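Local coordinates for protein family 88 glycosyl hydrolase (Bacteroides thetaiotaomicron, PDB 5NOA) that probably cleaves unsaturated uronyl sugars from oligosaccharides during breakdown of complex plant glycans, such as gum arabic, by gut bacteria, at residues C267-P270 with W274-S277; F294-L299 with E318-Y323. All coordinates share one frame; numbering follows the deposited sequence.

Contact 1 of 2, residues C267-P270 with W274-S277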
ATOM      1  N   CYS A 267      -0.060 -16.541   9.691  1.00  8.71           N
ATOM      2  CA  CYS A 267       0.332 -17.329   8.518  1.00  9.11           C
ATOM      3  C   CYS A 267       1.672 -16.921   7.908  1.00  8.94           C
ATOM      4  O   CYS A 267       2.037 -17.361   6.825  1.00  9.48           O
ATOM      5  CB  CYS A 267      -0.740 -17.305   7.430  1.00  9.95           C
ATOM      6  SG  CYS A 267      -1.037 -15.694   6.689  1.00 10.19           S
ATOM      7  N   GLN A 268       2.499 -16.231   8.666  1.00  9.23           N
ATOM      8  CA  GLN A 268       3.869 -15.969   8.229  1.00  8.70           C
ATOM      9  C   GLN A 268       4.608 -17.283   8.064  1.00  8.97           C
ATOM     10  O   GLN A 268       4.448 -18.188   8.884  1.00 10.26           O
ATOM     11  CB  GLN A 268       4.580 -15.093   9.270  1.00  9.49           C
ATOM     12  CG  GLN A 268       5.982 -14.665   8.890  1.00  9.59           C
ATOM     13  CD  GLN A 268       6.637 -13.838   9.996  1.00  9.38           C
ATOM     14  OE1 GLN A 268       6.507 -14.149  11.165  1.00 11.64           O
ATOM     15  NE2 GLN A 268       7.358 -12.800   9.619  1.00  9.15           N
ATOM     16  N   GLN A 269       5.424 -17.407   7.019  1.00  8.22           N
ATOM     17  CA  GLN A 269       6.210 -18.616   6.912  1.00  9.47           C
ATOM     18  C   GLN A 269       7.303 -18.634   7.982  1.00 10.98           C
ATOM     19  O   GLN A 269       7.743 -17.586   8.470  1.00 11.95           O
ATOM     20  CB  GLN A 269       6.887 -18.742   5.554  1.00  9.72           C
ATOM     21  CG  GLN A 269       5.917 -18.822   4.395  1.00  9.24           C
ATOM     22  CD  GLN A 269       4.994 -20.015   4.514  1.00 10.21           C
ATOM     23  OE1 GLN A 269       5.430 -21.101   4.858  1.00 12.81           O
ATOM     24  NE2 GLN A 269       3.711 -19.797   4.346  1.00 12.01           N
ATOM     25  N   PRO A 270       7.750 -19.824   8.342  1.00 14.92           N
ATOM     26  CA  PRO A 270       8.907 -19.906   9.259  1.00 16.53           C
ATOM     27  C   PRO A 270      10.141 -19.029   8.848  1.00 17.52           C
ATOM     28  O   PRO A 270      10.879 -18.505   9.699  1.00 21.24           O
ATOM     29  CB  PRO A 270       9.204 -21.399   9.257  1.00 14.30           C
ATOM     30  CG  PRO A 270       7.869 -22.052   8.945  1.00 18.11           C
ATOM     31  CD  PRO A 270       7.231 -21.162   7.971  1.00 15.64           C
ATOM     32  N   TRP A 274       5.858 -14.043   3.541  1.00  7.46           N
ATOM     33  CA  TRP A 274       4.575 -14.601   3.204  1.00  7.45           C
ATOM     34  C   TRP A 274       4.610 -15.054   1.756  1.00  7.35           C
ATOM     35  O   TRP A 274       5.101 -14.344   0.899  1.00  9.17           O
ATOM     36  CB  TRP A 274       3.466 -13.590   3.401  1.00  7.59           C
ATOM     37  CG  TRP A 274       3.108 -13.362   4.841  1.00  7.12           C
ATOM     38  CD1 TRP A 274       2.021 -13.841   5.479  1.00  7.70           C
ATOM     39  CD2 TRP A 274       3.797 -12.535   5.792  1.00  7.06           C
ATOM     40  NE1 TRP A 274       1.979 -13.378   6.771  1.00  8.20           N
ATOM     41  CE2 TRP A 274       3.048 -12.561   6.977  1.00  6.85           C
ATOM     42  CE3 TRP A 274       4.940 -11.752   5.750  1.00  7.14           C
ATOM     43  CZ2 TRP A 274       3.430 -11.864   8.098  1.00  7.18           C
ATOM     44  CZ3 TRP A 274       5.312 -11.050   6.872  1.00  7.69           C
ATOM     45  CH2 TRP A 274       4.548 -11.097   8.008  1.00  7.53           C
ATOM     46  N   THR A 275       4.070 -16.227   1.507  1.00  7.66           N
ATOM     47  CA  THR A 275       3.994 -16.767   0.160  1.00  7.56           C
ATOM     48  C   THR A 275       2.846 -16.133  -0.602  1.00  7.31           C
ATOM     49  O   THR A 275       1.867 -15.632  -0.008  1.00  8.04           O
ATOM     50  CB  THR A 275       3.874 -18.304   0.188  1.00  8.84           C
ATOM     51  OG1 THR A 275       2.844 -18.694   1.091  1.00  9.05           O
ATOM     52  CG2 THR A 275       5.155 -18.944   0.634  1.00  8.32           C
ATOM     53  N   ARG A 276       2.972 -16.175  -1.921  1.00  7.59           N
ATOM     54  CA  ARG A 276       1.993 -15.574  -2.801  1.00  7.48           C
ATOM     55  C   ARG A 276       0.560 -15.994  -2.495  1.00  8.47           C
ATOM     56  O   ARG A 276      -0.342 -15.141  -2.526  1.00  9.03           O
ATOM     57  CB  ARG A 276       2.380 -15.849  -4.268  1.00  7.43           C
ATOM     58  CG  ARG A 276       3.564 -15.025  -4.743  1.00  8.04           C
ATOM     59  CD  ARG A 276       4.138 -15.515  -6.040  1.00  8.12           C
ATOM     60  NE  ARG A 276       4.933 -16.709  -5.803  1.00  8.05           N
ATOM     61  CZ  ARG A 276       5.418 -17.487  -6.767  1.00  8.78           C
ATOM     62  NH1 ARG A 276       5.177 -17.208  -8.051  1.00 10.85           N
ATOM     63  NH2 ARG A 276       6.150 -18.524  -6.468  1.00  9.35           N
ATOM     64  N   SER A 277       0.309 -17.282  -2.208  1.00  8.21           N
ATOM     65  CA  SER A 277      -0.959 -17.757  -1.605  1.00  8.94           C
ATOM     66  C   SER A 277      -0.660 -17.910  -0.114  1.00  8.65           C
ATOM     67  O   SER A 277       0.116 -18.784   0.296  1.00  9.27           O
ATOM     68  CB  SER A 277      -1.416 -19.073  -2.218  1.00  9.52           C
ATOM     69  OG  SER A 277      -2.712 -19.429  -1.792  1.00 10.91           O
TER
HETATM   70  O   HOH W   1       2.460 -17.134   4.062  1.00  8.86           O
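Gln268 lies over one face of the Trp274 indole, a CH-pi contact inside the loop that joins helix 250-266 to helix 289-304 in the (alpha/alpha)6, six-hairpin fold of family 88. Its CA sits 3.8 Å from the centroid of the five-membered ring of Trp274, 22° off the normal. From there the Gln268 side chain keeps to the same face: CG is anti to the backbone N and the chain stays extended, so that CB of Gln268 comes within 3.6 Å of Trp274 CZ2 and NE2 arrives 3.7 Å from CH2. The amide plane is tilted 29° from the ring, while NE2 is tied to the carbonyls of Gly272 and Val316. That pins the far end of the glutamine, just as the bond of Trp274 NE1 to Val264 O fixes the turn of the indole. Cys267 comes from another direction, in the ring plane, with SG 3.8 Å from CD1 of Trp274, a sulfur-aromatic contact at the edge.

Beyond the buried indole the packing opens out. Gln269, partly exposed and bent at its second torsion, crosses Thr275 at about a right angle, CG of Gln269 lying 3.8 Å from CG2 of Thr275. A water sits between the two arms of the loop: it donates to Cys267 O at 2.8 Å and accepts from Gln269 NE2 and from Thr275 N. The Thr275 hydroxyl turns to its own segment, OG1 donating to Ser277 O over 2.8 Å from 47° out of the carbonyl plane.

Contact 2 of 2, residues F294-L299 with E318-Y323; sequences FFTYGL and EKAWKY
The hydroxyl of Thr296 faces Ala320 while bonding back into its own helix: OG1 is hydrogen-bonded to Thr292 O, one turn earlier, and also presses on the methyl group of Ala320, with OG1 of Thr296 3.2 Å from CB of Ala320. That is a tight approach for oxygen against carbon. It follows from a threonine whose OG1 stands beside the backbone N (chi1 -56°), where it can serve the carbonyl of the preceding turn and still meet the neighbouring helix. The bond to Thr292 O satisfies the buried hydroxyl, and its contact with the Ala320 methyl is plain packing.

Helix 289-304 and helix 310-328 run antiparallel here as successive helices of the six-hairpin (alpha/alpha)6 fold. The small alanine lets them draw close, with CA of Thr296 and CA of Ala320 only 6.3 Å apart. CG2 of Thr296 lies 4.4 Å from the backbone N of Trp321, and the Trp321 side chain flanks it more loosely. Around this narrow junction the same two helices add bulkier packing: Leu324 also touches Thr296, and Leu299 rests on Tyr313, Val316 and Val317.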
ATOM      1  N   PHE A 294       4.712  -4.840   2.694  1.00  5.89           N
ATOM      2  CA  PHE A 294       3.517  -4.142   3.151  1.00  6.52           C
ATOM      3  C   PHE A 294       3.117  -4.620   4.541  1.00  6.37           C
ATOM      4  O   PHE A 294       2.667  -3.818   5.348  1.00  7.12           O
ATOM      5  CB  PHE A 294       2.339  -4.308   2.186  1.00  7.36           C
ATOM      6  CG  PHE A 294       2.413  -3.469   0.927  1.00  8.04           C
ATOM      7  CD1 PHE A 294       2.565  -2.093   0.994  1.00  9.03           C
ATOM      8  CD2 PHE A 294       2.316  -4.051  -0.312  1.00  9.09           C
ATOM      9  CE1 PHE A 294       2.633  -1.300  -0.148  1.00 11.78           C
ATOM     10  CE2 PHE A 294       2.357  -3.274  -1.475  1.00 11.80           C
ATOM     11  CZ  PHE A 294       2.533  -1.897  -1.377  1.00 12.39           C
ATOM     12  N   PHE A 295       3.216  -5.922   4.809  1.00  6.50           N
ATOM     13  CA  PHE A 295       2.888  -6.425   6.138  1.00  7.10           C
ATOM     14  C   PHE A 295       3.860  -5.901   7.187  1.00  7.34           C
ATOM     15  O   PHE A 295       3.454  -5.617   8.315  1.00  8.41           O
ATOM     16  CB  PHE A 295       2.875  -7.952   6.171  1.00  7.19           C
ATOM     17  CG  PHE A 295       1.819  -8.600   5.300  1.00  6.34           C
ATOM     18  CD1 PHE A 295       0.518  -8.132   5.239  1.00  6.84           C
ATOM     19  CD2 PHE A 295       2.118  -9.753   4.614  1.00  7.40           C
ATOM     20  CE1 PHE A 295      -0.445  -8.771   4.477  1.00  7.64           C
ATOM     21  CE2 PHE A 295       1.163 -10.385   3.844  1.00  8.04           C
ATOM     22  CZ  PHE A 295      -0.122  -9.896   3.765  1.00  8.02           C
ATOM     23  N   THR A 296       5.136  -5.813   6.841  1.00  6.84           N
ATOM     24  CA  THR A 296       6.143  -5.349   7.767  1.00  7.37           C
ATOM     25  C   THR A 296       5.895  -3.889   8.100  1.00  7.16           C
ATOM     26  O   THR A 296       6.039  -3.491   9.258  1.00  8.53           O
ATOM     27  CB  THR A 296       7.525  -5.567   7.192  1.00  7.52           C
ATOM     28  OG1 THR A 296       7.687  -6.935   6.851  1.00  8.30           O
ATOM     29  CG2 THR A 296       8.648  -5.216   8.114  1.00  8.51           C
ATOM     30  N   TYR A 297       5.478  -3.089   7.118  1.00  6.78           N
ATOM     31  CA  TYR A 297       5.012  -1.733   7.386  1.00  6.79           C
ATOM     32  C   TYR A 297       3.797  -1.710   8.271  1.00  6.69           C
ATOM     33  O   TYR A 297       3.753  -1.037   9.302  1.00  7.74           O
ATOM     34  CB  TYR A 297       4.669  -0.979   6.083  1.00  6.87           C
ATOM     35  CG  TYR A 297       4.009   0.353   6.334  1.00  8.05           C
ATOM     36  CD1 TYR A 297       4.698   1.384   6.938  1.00  8.60           C
ATOM     37  CD2 TYR A 297       2.677   0.562   6.004  1.00 10.43           C
ATOM     38  CE1 TYR A 297       4.102   2.602   7.165  1.00 10.71           C
ATOM     39  CE2 TYR A 297       2.067   1.790   6.255  1.00 12.24           C
ATOM     40  CZ  TYR A 297       2.789   2.815   6.856  1.00 11.60           C
ATOM     41  OH  TYR A 297       2.215   4.050   7.101  1.00 14.82           O
ATOM     42  N   GLY A 298       2.738  -2.418   7.864  1.00  6.91           N
ATOM     43  CA  GLY A 298       1.453  -2.278   8.574  1.00  7.07           C
ATOM     44  C   GLY A 298       1.529  -2.788  10.002  1.00  6.52           C
ATOM     45  O   GLY A 298       0.980  -2.174  10.911  1.00  6.88           O
ATOM     46  N   LEU A 299       2.215  -3.929  10.191  1.00  6.50           N
ATOM     47  CA  LEU A 299       2.337  -4.485  11.537  1.00  6.93           C
ATOM     48  C   LEU A 299       3.206  -3.577  12.404  1.00  7.04           C
ATOM     49  O   LEU A 299       2.853  -3.300  13.552  1.00  7.97           O
ATOM     50  CB  LEU A 299       2.886  -5.885  11.529  1.00  7.57           C
ATOM     51  CG  LEU A 299       2.002  -6.950  10.875  1.00  7.75           C
ATOM     52  CD1 LEU A 299       2.721  -8.275  10.841  1.00  8.94           C
ATOM     53  CD2 LEU A 299       0.681  -7.094  11.566  1.00  8.97           C
ATOM     54  N   GLU A 318      10.165  -8.820  13.360  1.00  9.15           N
ATOM     55  CA  GLU A 318      11.595  -9.055  13.315  1.00  9.43           C
ATOM     56  C   GLU A 318      11.969 -10.106  12.288  1.00  9.24           C
ATOM     57  O   GLU A 318      12.966  -9.948  11.558  1.00 10.31           O
ATOM     58  CB  GLU A 318      12.165  -9.451  14.676  1.00 11.27           C
ATOM     59  CG  GLU A 318      12.111  -8.318  15.691  1.00 12.21           C
ATOM     60  CD  GLU A 318      12.838  -7.081  15.222  1.00 14.63           C
ATOM     61  OE1 GLU A 318      14.032  -7.147  14.804  1.00 16.05           O
ATOM     62  OE2 GLU A 318      12.211  -6.020  15.201  1.00 16.63           O
ATOM     63  N   LYS A 319      11.206 -11.188  12.204  1.00  9.25           N
ATOM     64  CA  LYS A 319      11.477 -12.230  11.214  1.00  9.15           C
ATOM     65  C   LYS A 319      11.279 -11.683   9.807  1.00  9.18           C
ATOM     66  O   LYS A 319      12.014 -12.047   8.888  1.00  9.31           O
ATOM     67  CB  LYS A 319      10.594 -13.451  11.448  1.00 11.50           C
ATOM     68  CG  LYS A 319      11.004 -14.311  12.609  1.00 15.23           C
ATOM     69  CD  LYS A 319      10.189 -15.598  12.670  1.00 21.37           C
ATOM     70  CE  LYS A 319       8.910 -15.375  13.418  1.00 28.76           C
ATOM     71  NZ  LYS A 319       8.209 -16.670  13.584  1.00 33.66           N
ATOM     72  N   ALA A 320      10.257 -10.844   9.621  1.00  8.01           N
ATOM     73  CA  ALA A 320      10.002 -10.250   8.306  1.00  8.76           C
ATOM     74  C   ALA A 320      11.115  -9.313   7.862  1.00  8.26           C
ATOM     75  O   ALA A 320      11.561  -9.368   6.713  1.00  9.12           O
ATOM     76  CB  ALA A 320       8.662  -9.565   8.295  1.00  9.18           C
ATOM     77  N   TRP A 321      11.557  -8.466   8.785  1.00  8.92           N
ATOM     78  CA  TRP A 321      12.655  -7.550   8.450  1.00  9.69           C
ATOM     79  C   TRP A 321      13.936  -8.302   8.171  1.00 10.01           C
ATOM     80  O   TRP A 321      14.725  -7.911   7.321  1.00 10.59           O
ATOM     81  CB  TRP A 321      12.866  -6.481   9.533  1.00 10.16           C
ATOM     82  CG  TRP A 321      13.987  -5.584   9.144  1.00  9.67           C
ATOM     83  CD1 TRP A 321      15.246  -5.614   9.634  1.00 11.14           C
ATOM     84  CD2 TRP A 321      13.977  -4.627   8.090  1.00  9.62           C
ATOM     85  NE1 TRP A 321      16.034  -4.698   8.965  1.00 11.95           N
ATOM     86  CE2 TRP A 321      15.273  -4.086   8.009  1.00 10.36           C
ATOM     87  CE3 TRP A 321      12.983  -4.161   7.200  1.00 10.81           C
ATOM     88  CZ2 TRP A 321      15.605  -3.125   7.067  1.00 10.47           C
ATOM     89  CZ3 TRP A 321      13.324  -3.210   6.273  1.00 11.17           C
ATOM     90  CH2 TRP A 321      14.625  -2.698   6.226  1.00 11.21           C
ATOM     91  N   LYS A 322      14.164  -9.393   8.899  1.00 10.49           N
ATOM     92  CA  LYS A 322      15.282 -10.227   8.609  1.00 11.07           C
ATOM     93  C   LYS A 322      15.268 -10.725   7.136  1.00 11.08           C
ATOM     94  O   LYS A 322      16.260 -10.633   6.420  1.00 11.63           O
ATOM     95  CB  LYS A 322      15.313 -11.348   9.614  1.00 12.09           C
ATOM     96  CG  LYS A 322      16.343 -12.378   9.312  1.00 13.74           C
ATOM     97  CD  LYS A 322      16.427 -13.366  10.462  1.00 15.87           C
ATOM     98  CE  LYS A 322      17.291 -14.553  10.114  1.00 21.30           C
ATOM     99  NZ  LYS A 322      18.697 -14.137  10.163  1.00 23.40           N
ATOM    100  N   TYR A 323      14.122 -11.209   6.684  1.00  9.37           N
ATOM    101  CA  TYR A 323      13.978 -11.586   5.293  1.00  9.56           C
ATOM    102  C   TYR A 323      14.235 -10.394   4.370  1.00  8.65           C
ATOM    103  O   TYR A 323      14.962 -10.512   3.373  1.00  8.92           O
ATOM    104  CB  TYR A 323      12.572 -12.181   5.050  1.00  9.60           C
ATOM    105  CG  TYR A 323      12.239 -12.173   3.570  1.00  8.54           C
ATOM    106  CD1 TYR A 323      12.788 -13.101   2.694  1.00  9.88           C
ATOM    107  CD2 TYR A 323      11.466 -11.163   3.028  1.00  8.47           C
ATOM    108  CE1 TYR A 323      12.563 -13.037   1.341  1.00  9.40           C
ATOM    109  CE2 TYR A 323      11.213 -11.107   1.673  1.00  8.94           C
ATOM    110  CZ  TYR A 323      11.783 -12.038   0.823  1.00  8.58           C
ATOM    111  OH  TYR A 323      11.603 -12.009  -0.550  1.00  9.01           O
TER

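How the contacts relate
The two contacts follow one another along the chain, contact 1 in the loop that leads into the first helix of contact 2, and their centres are about 12 Å apart. Trp274 and Gln268 carry the connection. On the face of the Trp274 indole opposite Gln268 lies the ring of Phe295, with Trp274 CD2 3.5 Å from Phe295 CD2 and the planes at about 55°; Trp274 CZ3 also comes 3.9 Å from Ala320 CB. Gln268 reaches the second helix too, its OE1 3.5 Å from CE of Lys319. The loop 267-277 thus packs on both helix 289-304 and helix 310-328, while Thr292, one turn before Thr296, bonds through OG1 to Trp274 N.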